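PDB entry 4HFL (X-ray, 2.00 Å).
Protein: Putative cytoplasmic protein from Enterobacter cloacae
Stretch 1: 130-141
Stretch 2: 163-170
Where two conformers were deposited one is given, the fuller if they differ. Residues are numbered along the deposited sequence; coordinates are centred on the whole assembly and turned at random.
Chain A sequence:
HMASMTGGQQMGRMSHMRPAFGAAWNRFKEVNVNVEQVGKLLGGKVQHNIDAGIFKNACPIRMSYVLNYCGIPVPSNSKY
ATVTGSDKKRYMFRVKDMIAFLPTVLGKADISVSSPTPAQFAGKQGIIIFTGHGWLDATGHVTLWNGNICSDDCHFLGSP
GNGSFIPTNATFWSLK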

# COMPACT_ATOMS: atom_id res chain seq x y z
N PHE A 130 -7.08 0.46 -4.57
CA PHE A 130 -7.77 0.55 -5.85
C PHE A 130 -7.38 -0.67 -6.66
O PHE A 130 -6.22 -0.87 -6.91
CB PHE A 130 -7.28 1.78 -6.62
CG PHE A 130 -7.54 3.09 -5.93
CD1 PHE A 130 -8.81 3.66 -5.96
CD2 PHE A 130 -6.52 3.76 -5.27
CE1 PHE A 130 -9.04 4.89 -5.34
CE2 PHE A 130 -6.75 4.98 -4.66
CZ PHE A 130 -8.01 5.54 -4.69
N THR A 131 -8.34 -1.48 -7.11
CA THR A 131 -7.96 -2.60 -7.98
C THR A 131 -8.65 -2.46 -9.31
O THR A 131 -9.65 -1.77 -9.42
CB THR A 131 -8.32 -3.95 -7.39
OG1 THR A 131 -9.71 -3.94 -7.04
CG2 THR A 131 -7.47 -4.24 -6.14
N GLY A 132 -8.10 -3.12 -10.33
CA GLY A 132 -8.69 -3.05 -11.65
C GLY A 132 -7.88 -3.88 -12.62
O GLY A 132 -7.32 -4.93 -12.26
N HIS A 133 -7.81 -3.45 -13.87
CA HIS A 133 -7.03 -4.19 -14.84
C HIS A 133 -6.36 -3.27 -15.84
O HIS A 133 -6.82 -2.15 -16.08
CB HIS A 133 -7.90 -5.23 -15.56
CG HIS A 133 -9.09 -4.63 -16.25
ND1 HIS A 133 -9.01 -4.05 -17.50
CD2 HIS A 133 -10.38 -4.52 -15.86
CE1 HIS A 133 -10.21 -3.61 -17.85
NE2 HIS A 133 -11.06 -3.87 -16.87
N GLY A 134 -5.27 -3.75 -16.42
CA GLY A 134 -4.60 -3.04 -17.49
C GLY A 134 -5.05 -3.71 -18.77
O GLY A 134 -6.13 -4.28 -18.84
N TRP A 135 -4.22 -3.67 -19.80
CA TRP A 135 -4.56 -4.37 -21.02
C TRP A 135 -4.42 -5.88 -20.89
O TRP A 135 -5.08 -6.60 -21.63
CB TRP A 135 -3.71 -3.88 -22.19
CG TRP A 135 -4.15 -2.55 -22.68
CD1 TRP A 135 -3.72 -1.33 -22.24
CD2 TRP A 135 -5.11 -2.29 -23.71
NE1 TRP A 135 -4.36 -0.32 -22.94
CE2 TRP A 135 -5.22 -0.89 -23.85
CE3 TRP A 135 -5.88 -3.11 -24.54
CZ2 TRP A 135 -6.07 -0.29 -24.77
CZ3 TRP A 135 -6.74 -2.52 -25.45
CH2 TRP A 135 -6.82 -1.12 -25.56
N LEU A 136 -3.60 -6.38 -19.97
CA LEU A 136 -3.35 -7.82 -19.92
C LEU A 136 -3.66 -8.48 -18.57
O LEU A 136 -4.12 -9.63 -18.52
CB LEU A 136 -1.91 -8.13 -20.32
CG LEU A 136 -1.57 -7.91 -21.79
CD1 LEU A 136 -0.08 -8.09 -22.00
CD2 LEU A 136 -2.37 -8.86 -22.71
N ASP A 137 -3.40 -7.78 -17.48
CA ASP A 137 -3.58 -8.40 -16.17
C ASP A 137 -4.34 -7.50 -15.22
O ASP A 137 -4.38 -6.27 -15.39
CB ASP A 137 -2.23 -8.78 -15.56
CG ASP A 137 -1.17 -9.14 -16.59
OD1 ASP A 137 -1.27 -10.22 -17.21
OD2 ASP A 137 -0.22 -8.35 -16.78
N ALA A 138 -4.95 -8.14 -14.22
CA ALA A 138 -5.52 -7.45 -13.08
C ALA A 138 -4.37 -6.86 -12.27
O ALA A 138 -3.29 -7.46 -12.20
CB ALA A 138 -6.30 -8.41 -12.20
N THR A 139 -4.59 -5.71 -11.66
CA THR A 139 -3.57 -5.14 -10.78
C THR A 139 -4.22 -4.21 -9.78
O THR A 139 -5.46 -4.13 -9.70
CB THR A 139 -2.46 -4.41 -11.58
OG1 THR A 139 -1.55 -3.77 -10.67
CG2 THR A 139 -3.06 -3.36 -12.49
N GLY A 140 -3.40 -3.49 -9.02
CA GLY A 140 -3.93 -2.66 -7.97
C GLY A 140 -2.94 -1.63 -7.48
O GLY A 140 -1.77 -1.63 -7.89
N HIS A 141 -3.42 -0.75 -6.60
CA HIS A 141 -2.57 0.27 -6.00
C HIS A 141 -3.06 0.54 -4.58
O HIS A 141 -4.25 0.73 -4.34
CB HIS A 141 -2.58 1.57 -6.82
CG HIS A 141 -1.77 2.68 -6.20
ND1 HIS A 141 -0.40 2.76 -6.30
CD2 HIS A 141 -2.16 3.75 -5.46
CE1 HIS A 141 0.03 3.83 -5.66
NE2 HIS A 141 -1.02 4.45 -5.14
N GLY A 163 -2.34 5.80 -16.23
CA GLY A 163 -1.88 5.37 -17.53
C GLY A 163 -3.07 4.78 -18.27
O GLY A 163 -3.98 5.52 -18.68
N SER A 164 -3.08 3.46 -18.42
CA SER A 164 -4.18 2.74 -19.06
C SER A 164 -4.90 1.78 -18.10
O SER A 164 -5.49 0.79 -18.54
CB SER A 164 -3.65 1.95 -20.25
OG SER A 164 -2.66 2.69 -20.95
N PHE A 165 -4.86 2.08 -16.80
CA PHE A 165 -5.41 1.18 -15.77
C PHE A 165 -6.87 1.49 -15.40
O PHE A 165 -7.18 2.56 -14.87
CB PHE A 165 -4.53 1.22 -14.52
CG PHE A 165 -5.18 0.66 -13.26
CD1 PHE A 165 -5.08 -0.68 -12.94
CD2 PHE A 165 -5.85 1.50 -12.36
CE1 PHE A 165 -5.66 -1.18 -11.78
CE2 PHE A 165 -6.43 0.99 -11.19
CZ PHE A 165 -6.33 -0.34 -10.90
N ILE A 166 -7.76 0.54 -15.67
CA ILE A 166 -9.19 0.72 -15.44
C ILE A 166 -9.52 0.18 -14.06
O ILE A 166 -9.39 -1.02 -13.82
CB ILE A 166 -10.06 -0.02 -16.47
CG1 ILE A 166 -9.61 0.29 -17.90
CG2 ILE A 166 -11.53 0.35 -16.28
CD1 ILE A 166 -9.91 1.70 -18.37
N PRO A 167 -9.93 1.07 -13.15
CA PRO A 167 -10.30 0.71 -11.78
C PRO A 167 -11.73 0.14 -11.69
O PRO A 167 -12.64 0.67 -12.33
CB PRO A 167 -10.18 2.04 -11.03
CG PRO A 167 -10.55 3.06 -12.06
CD PRO A 167 -10.04 2.53 -13.38
N THR A 168 -11.91 -0.93 -10.92
CA THR A 168 -13.22 -1.56 -10.81
C THR A 168 -13.70 -1.71 -9.37
O THR A 168 -14.87 -2.04 -9.14
CB THR A 168 -13.23 -2.94 -11.50
OG1 THR A 168 -12.21 -3.78 -10.93
CG2 THR A 168 -12.98 -2.79 -13.00
N ASN A 169 -12.81 -1.46 -8.40
CA ASN A 169 -13.16 -1.50 -6.99
C ASN A 169 -12.27 -0.55 -6.20
O ASN A 169 -11.12 -0.30 -6.59
CB ASN A 169 -12.96 -2.92 -6.42
CG ASN A 169 -13.24 -2.99 -4.92
OD1 ASN A 169 -12.37 -2.69 -4.08
ND2 ASN A 169 -14.47 -3.36 -4.57
N ALA A 170 -12.81 -0.00 -5.11
CA ALA A 170 -11.97 0.66 -4.11
C ALA A 170 -12.40 0.09 -2.78
O ALA A 170 -13.60 -0.09 -2.54
CB ALA A 170 -12.15 2.15 -4.12

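An antiparallel strand pair can absorb an extra residue without losing its hydrogen bonding, and the classic device for doing so is the beta bulge. The pairing of strand 130-133 with strand 166-170 in this putative cytoplasmic protein is a compact example. The first strand is also one arm of a hairpin whose other arm, 138-141, bonds to its far edge through pairs such as Gly132 N to Thr139 O (2.9 Å), so 130-133 is bonded along both edges.

Backbone hydrogen bonds set the register. At one end His133 and Ile166 form a reciprocal pair, His133 N to Ile166 O and Ile166 N to His133 O, both 2.9 Å. At the other, Thr131 N donates to Asn169 O at 3.1 Å. Between these two pairs the register shifts by one residue, and the carbonyl of Thr131 accommodates the shift by accepting twice: a short, nearly linear bond from Thr168 N (2.8 Å, 173°) and a weak one from Asn169 N (3.3 Å).

Where the strands come together in non-hydrogen-bonded pairs, CA-H groups approach carbonyl oxygens. Phe130 CA lies 3.5 Å from Asn169 O, Pro167 CA is 3.5 Å from Thr131 O, and Gly132 CA comes to 3.1 Å from Ile166 O. Proline suits its position, since opposite Gly132 no amide hydrogen is required of it. Glycine suits its own for a steric reason: an ideal CB there would stand 1.9 Å from Ile166 O and 2.8 Å from Pro167 CA, a clash with both.

Side chains then follow the faces of the sheet. Thr131, Asn169, His133 and Ile166 share one face. There Thr131 OG1 rests 3.5 Å from Asn169 CB, while Ile166 CB sits over the face of the His133 imidazole, 4.1 Å from its centroid, in a CH-pi contact. The imidazole is further anchored by His133 ND1 donating to Gly134 O at 3.2 Å. On the other face Phe130 and Ala170 form a buried apolar pair, Phe130 CD1 to Ala170 CB being 4.1 Å.

Aromatic packing beyond the ladder completes the contact. The ring of Phe165, from the segment leading into the second strand, reaches across both arms of the hairpin: its CZ lies 3.3 Å from Gly132 N, and its CD1 meets Thr139 CG2 at 3.4 Å. Phe165 loses more area to the other stretch than any other residue here. In the hairpin turn, the edge of the Trp135 indole meets Ser164, with Trp135 NE1 3.6 Å from Ser164 CB.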